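Local coordinates for IMC sub-compartment protein ISP3 (Toxoplasma gondii, PDB 4CHJ) that belongs to the inner membrane complex sub-compartment proteins, which are critical for parasite replication, and adopts a pleckstrin homology fold, at residues F70-L73 with K78-P81; I82-I87 with V138-D143. All coordinates share one frame; numbering follows the deposited sequence.

Contact 1 of 2, residues F70-L73 with K78-P81; sequences FMNL and KVRP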
loop_
_atom_site.group_PDB
_atom_site.type_symbol
_atom_site.label_atom_id
_atom_site.label_comp_id
_atom_site.label_asym_id
_atom_site.label_seq_id
_atom_site.Cartn_x
_atom_site.Cartn_y
_atom_site.Cartn_z
ATOM N N PHE A 70 -3.172 -9.576 -8.931
ATOM C CA PHE A 70 -3.404 -9.755 -7.503
ATOM C C PHE A 70 -2.158 -9.504 -6.677
ATOM O O PHE A 70 -1.032 -9.547 -7.163
ATOM C CB PHE A 70 -3.980 -11.143 -7.189
ATOM C CG PHE A 70 -2.973 -12.261 -7.276
ATOM C CD1 PHE A 70 -2.054 -12.482 -6.247
ATOM C CD2 PHE A 70 -2.968 -13.126 -8.366
ATOM C CE1 PHE A 70 -1.138 -13.525 -6.324
ATOM C CE2 PHE A 70 -2.058 -14.173 -8.440
ATOM C CZ PHE A 70 -1.138 -14.367 -7.424
ATOM N N MET A 71 -2.361 -9.136 -5.426
ATOM C CA MET A 71 -1.270 -9.087 -4.481
ATOM C C MET A 71 -1.688 -9.875 -3.269
ATOM O O MET A 71 -2.798 -9.737 -2.787
ATOM C CB MET A 71 -0.846 -7.661 -4.149
ATOM C CG MET A 71 -1.734 -6.900 -3.199
ATOM S SD MET A 71 -1.119 -5.218 -3.050
ATOM C CE MET A 71 -2.502 -4.410 -2.270
ATOM N N ASN A 72 -0.798 -10.729 -2.798
ATOM C CA ASN A 72 -1.150 -11.675 -1.767
ATOM C C ASN A 72 -0.483 -11.369 -0.463
ATOM O O ASN A 72 0.722 -11.195 -0.402
ATOM C CB ASN A 72 -0.760 -13.078 -2.195
ATOM C CG ASN A 72 -1.907 -13.829 -2.809
ATOM O OD1 ASN A 72 -2.421 -13.445 -3.855
ATOM N ND2 ASN A 72 -2.321 -14.905 -2.158
ATOM N N LEU A 73 -1.277 -11.331 0.591
ATOM C CA LEU A 73 -0.742 -11.162 1.915
ATOM C C LEU A 73 -0.619 -12.545 2.493
ATOM O O LEU A 73 -1.581 -13.302 2.519
ATOM C CB LEU A 73 -1.693 -10.344 2.776
ATOM C CG LEU A 73 -1.447 -8.844 2.782
ATOM C CD1 LEU A 73 -0.036 -8.557 3.255
ATOM C CD2 LEU A 73 -1.661 -8.300 1.383
ATOM N N LYS A 78 -1.629 -18.188 5.856
ATOM C CA LYS A 78 -2.946 -17.725 5.475
ATOM C C LYS A 78 -2.715 -16.595 4.504
ATOM O O LYS A 78 -1.903 -15.713 4.760
ATOM C CB LYS A 78 -3.730 -17.233 6.702
ATOM C CG LYS A 78 -4.790 -16.174 6.415
ATOM C CD LYS A 78 -5.625 -15.854 7.641
ATOM C CE LYS A 78 -4.779 -15.267 8.758
ATOM N NZ LYS A 78 -4.651 -16.191 9.918
ATOM N N VAL A 79 -3.406 -16.631 3.377
ATOM C CA VAL A 79 -3.218 -15.589 2.399
ATOM C C VAL A 79 -4.480 -14.789 2.110
ATOM O O VAL A 79 -5.402 -15.282 1.476
ATOM C CB VAL A 79 -2.701 -16.206 1.097
ATOM C CG1 VAL A 79 -1.392 -16.932 1.356
ATOM C CG2 VAL A 79 -3.719 -17.183 0.550
ATOM N N ARG A 80 -4.489 -13.527 2.519
ATOM C CA ARG A 80 -5.494 -12.598 2.040
ATOM C C ARG A 80 -5.054 -12.045 0.667
ATOM O O ARG A 80 -4.052 -11.352 0.562
ATOM C CB ARG A 80 -5.763 -11.478 3.065
ATOM C CG ARG A 80 -6.856 -10.475 2.634
ATOM C CD ARG A 80 -7.637 -9.847 3.810
ATOM N NE ARG A 80 -7.115 -8.519 4.199
ATOM C CZ ARG A 80 -7.081 -8.033 5.451
ATOM N NH1 ARG A 80 -7.565 -8.731 6.473
ATOM N NH2 ARG A 80 -6.552 -6.835 5.686
ATOM N N PRO A 81 -5.765 -12.433 -0.403
ATOM C CA PRO A 81 -5.471 -11.942 -1.731
ATOM C C PRO A 81 -6.274 -10.709 -2.054
ATOM O O PRO A 81 -7.479 -10.664 -1.805
ATOM C CB PRO A 81 -5.915 -13.099 -2.653
ATOM C CG PRO A 81 -6.437 -14.183 -1.751
ATOM C CD PRO A 81 -6.755 -13.520 -0.454
#
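N72 packs its side chain against V79 and P81 across an antiparallel beta hairpin of the pleckstrin homology fold, formed by strands 70-75 and 78-83. The side chain of N72 runs at a slant to both partners. On the proline, CG of N72 lies 4.1 Å from P81 CB. As modelled, N72 ND2 is 3.5 Å from the branch carbon V79 CB and 3.8 Å from V79 CG2, but OD1 stands too close to the F70 ring, which leaves the turn of the amide doubtful. N72 and P81 form a non-hydrogen-bonded pair, with their CA atoms 4.3 Å apart.

The next pair, L73 with R80, is hydrogen-bonded and presents its side chains on the other face of the sheet. L73 CB and R80 CB come within 4.2 Å, but the two side chains then diverge. With chi1 at -92°, CG of L73 sits beside its backbone N, and the isobutyl group enters the core among M48, V50, C60, L62 and F126. R80 leaves the same face as L73, touches I124 and carries its guanidinium away from 70-73. At this pair L73 N bonds to R80 O, 2.8 Å away, with an N-H...O angle of 167°.

Contact 2 of 2, residues I82-I87 with V138-D143; sequences IQLDDI and VSFLDD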
loop_
_atom_site.group_PDB
_atom_site.type_symbol
_atom_site.label_atom_id
_atom_site.label_comp_id
_atom_site.label_asym_id
_atom_site.label_seq_id
_atom_site.Cartn_x
_atom_site.Cartn_y
_atom_site.Cartn_z
ATOM N N ILE A 82 -5.613 -9.741 -2.656
ATOM C CA ILE A 82 -6.230 -8.501 -2.996
ATOM C C ILE A 82 -6.110 -8.370 -4.486
ATOM O O ILE A 82 -5.046 -8.558 -5.039
ATOM C CB ILE A 82 -5.521 -7.314 -2.307
ATOM C CG1 ILE A 82 -5.296 -7.615 -0.817
ATOM C CG2 ILE A 82 -6.329 -6.035 -2.483
ATOM C CD1 ILE A 82 -4.631 -6.494 -0.043
ATOM N N GLN A 83 -7.216 -8.027 -5.127
ATOM C CA GLN A 83 -7.222 -7.777 -6.552
ATOM C C GLN A 83 -6.800 -6.350 -6.828
ATOM O O GLN A 83 -7.325 -5.417 -6.242
ATOM C CB GLN A 83 -8.610 -8.025 -7.128
ATOM C CG GLN A 83 -9.239 -9.322 -6.664
ATOM C CD GLN A 83 -9.093 -10.424 -7.683
ATOM O OE1 GLN A 83 -9.567 -10.306 -8.810
ATOM N NE2 GLN A 83 -8.430 -11.502 -7.295
ATOM N N LEU A 84 -5.851 -6.200 -7.744
ATOM C CA LEU A 84 -5.330 -4.901 -8.142
ATOM C C LEU A 84 -6.446 -4.077 -8.756
ATOM O O LEU A 84 -6.499 -2.860 -8.605
ATOM C CB LEU A 84 -4.162 -5.064 -9.108
ATOM C CG LEU A 84 -2.993 -5.878 -8.550
ATOM C CD1 LEU A 84 -1.764 -5.741 -9.430
ATOM C CD2 LEU A 84 -2.681 -5.473 -7.120
ATOM N N ASP A 85 -7.346 -4.772 -9.434
ATOM C CA ASP A 85 -8.511 -4.163 -10.047
ATOM C C ASP A 85 -9.367 -3.550 -8.954
ATOM O O ASP A 85 -9.976 -2.503 -9.134
ATOM C CB ASP A 85 -9.313 -5.200 -10.841
ATOM C CG ASP A 85 -9.174 -6.608 -10.286
ATOM O OD1 ASP A 85 -8.076 -7.193 -10.398
ATOM O OD2 ASP A 85 -10.165 -7.132 -9.738
ATOM N N ASP A 86 -9.421 -4.236 -7.822
ATOM C CA ASP A 86 -10.214 -3.796 -6.679
ATOM C C ASP A 86 -9.817 -2.443 -6.082
ATOM O O ASP A 86 -10.674 -1.710 -5.607
ATOM C CB ASP A 86 -10.248 -4.866 -5.587
ATOM C CG ASP A 86 -11.553 -4.866 -4.820
ATOM O OD1 ASP A 86 -12.543 -4.307 -5.331
ATOM O OD2 ASP A 86 -11.592 -5.423 -3.706
ATOM N N ILE A 87 -8.532 -2.104 -6.121
ATOM C CA ILE A 87 -8.051 -0.925 -5.409
ATOM C C ILE A 87 -8.739 0.323 -5.928
ATOM O O ILE A 87 -8.748 0.578 -7.122
ATOM C CB ILE A 87 -6.540 -0.736 -5.626
ATOM C CG1 ILE A 87 -5.802 -2.071 -5.511
ATOM C CG2 ILE A 87 -5.984 0.299 -4.664
ATOM C CD1 ILE A 87 -5.395 -2.438 -4.103
ATOM N N VAL A 138 2.921 3.559 -2.736
ATOM C CA VAL A 138 2.006 4.618 -3.148
ATOM C C VAL A 138 1.963 4.775 -4.701
ATOM O O VAL A 138 0.878 4.858 -5.312
ATOM C CB VAL A 138 2.338 5.971 -2.446
ATOM C CG1 VAL A 138 1.503 7.107 -3.027
ATOM C CG2 VAL A 138 2.065 5.890 -0.950
ATOM N N SER A 139 3.127 4.757 -5.334
ATOM C CA SER A 139 3.207 4.929 -6.788
ATOM C C SER A 139 2.675 3.712 -7.497
ATOM O O SER A 139 1.999 3.830 -8.509
ATOM C CB SER A 139 4.638 5.197 -7.214
ATOM O OG SER A 139 4.987 6.523 -6.878
ATOM N N PHE A 140 2.954 2.537 -6.951
ATOM C CA PHE A 140 2.435 1.313 -7.529
ATOM C C PHE A 140 0.911 1.316 -7.471
ATOM O O PHE A 140 0.243 0.974 -8.440
ATOM C CB PHE A 140 2.997 0.105 -6.779
ATOM C CG PHE A 140 2.244 -1.166 -7.024
ATOM C CD1 PHE A 140 2.192 -1.721 -8.284
ATOM C CD2 PHE A 140 1.583 -1.800 -5.991
ATOM C CE1 PHE A 140 1.498 -2.890 -8.514
ATOM C CE2 PHE A 140 0.886 -2.970 -6.210
ATOM C CZ PHE A 140 0.843 -3.515 -7.475
ATOM N N LEU A 141 0.371 1.733 -6.333
ATOM C CA LEU A 141 -1.070 1.804 -6.144
ATOM C C LEU A 141 -1.682 2.810 -7.100
ATOM O O LEU A 141 -2.759 2.592 -7.640
ATOM C CB LEU A 141 -1.414 2.169 -4.701
ATOM C CG LEU A 141 -1.224 1.071 -3.658
ATOM C CD1 LEU A 141 -1.811 1.493 -2.323
ATOM C CD2 LEU A 141 -1.847 -0.230 -4.133
ATOM N N ASP A 142 -0.988 3.921 -7.301
ATOM C CA ASP A 142 -1.482 4.975 -8.163
ATOM C C ASP A 142 -1.645 4.476 -9.589
ATOM O O ASP A 142 -2.631 4.786 -10.248
ATOM C CB ASP A 142 -0.517 6.155 -8.149
ATOM C CG ASP A 142 -1.191 7.449 -7.773
ATOM O OD1 ASP A 142 -2.086 7.891 -8.521
ATOM O OD2 ASP A 142 -0.824 8.027 -6.730
ATOM N N ASP A 143 -0.681 3.696 -10.062
ATOM C CA ASP A 143 -0.750 3.149 -11.407
ATOM C C ASP A 143 -1.933 2.209 -11.573
ATOM O O ASP A 143 -2.622 2.243 -12.586
ATOM C CB ASP A 143 0.544 2.414 -11.751
ATOM C CG ASP A 143 1.734 3.336 -11.813
ATOM O OD1 ASP A 143 1.542 4.536 -12.084
ATOM O OD2 ASP A 143 2.864 2.863 -11.590
#
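L84 O is gripped by two donors: the backbone N of I87, 3.3 Å from it, and the side-chain nitrogen ND2 of N148, near the end of helix 131-149. The same ND2 also binds I87 O, so one asparagine of the C-terminal helix holds both ends of the short turn that leads out of strand 78-83. Residues 84 to 86 have helical backbone angles, and this places the side chains of L84 and I87 on the side of the turn that faces the helix, where F140 and L141 meet them.

Each of the two resulting pairs crosses at about a right angle. L84 meets F140 at the ring edge: its CD1 lies near the ring plane, 3.9 Å from CZ, and its CD2 reaches the same CZ at 4.0 Å. F140 is able to present this end because its CG stands anti to the backbone N (chi1 163°), which sends the ring outward from the helix towards the turn. One residue further along, L141 meets I87 methyl to methyl, with L141 CD2 4.2 Å from I87 CD1.

The four side chains are buried, and M71, F115 and I145 add further apolar contacts around them. The C-terminal helix, which in pleckstrin homology domains caps one open end of the beta sandwich, here packs on the turn after strand 78-83.

Between 82-87 and 138-143 themselves, the groups that meet are apolar side chains and no hydrogen bond is made. The interface between these two segments therefore rests on van der Waals packing and burial, with the polar grip on the turn supplied from elsewhere.

How the contacts relate
Following the chain from the N terminus, strand 70-75 turns back into strand 78-83, and contact 1 closes this short hairpin loop. Contact 2 opens directly afterwards, at the end of the same strand, and closes much later, when helix 131-149 returns to the turn after strands 87-91, 106-108, 113-117 and 123-127. The two loops therefore follow in series, neither nested nor crossed. Contact 1 holds together two neighbouring strands at one margin of the sheet; contact 2 ties the link between strands 78-83 and 87-91 to the C-terminal helix. They touch where M71 N probably hydrogen-bonds to I82 O at 2.8 Å, and L73 CD2 packs on I82 CD1.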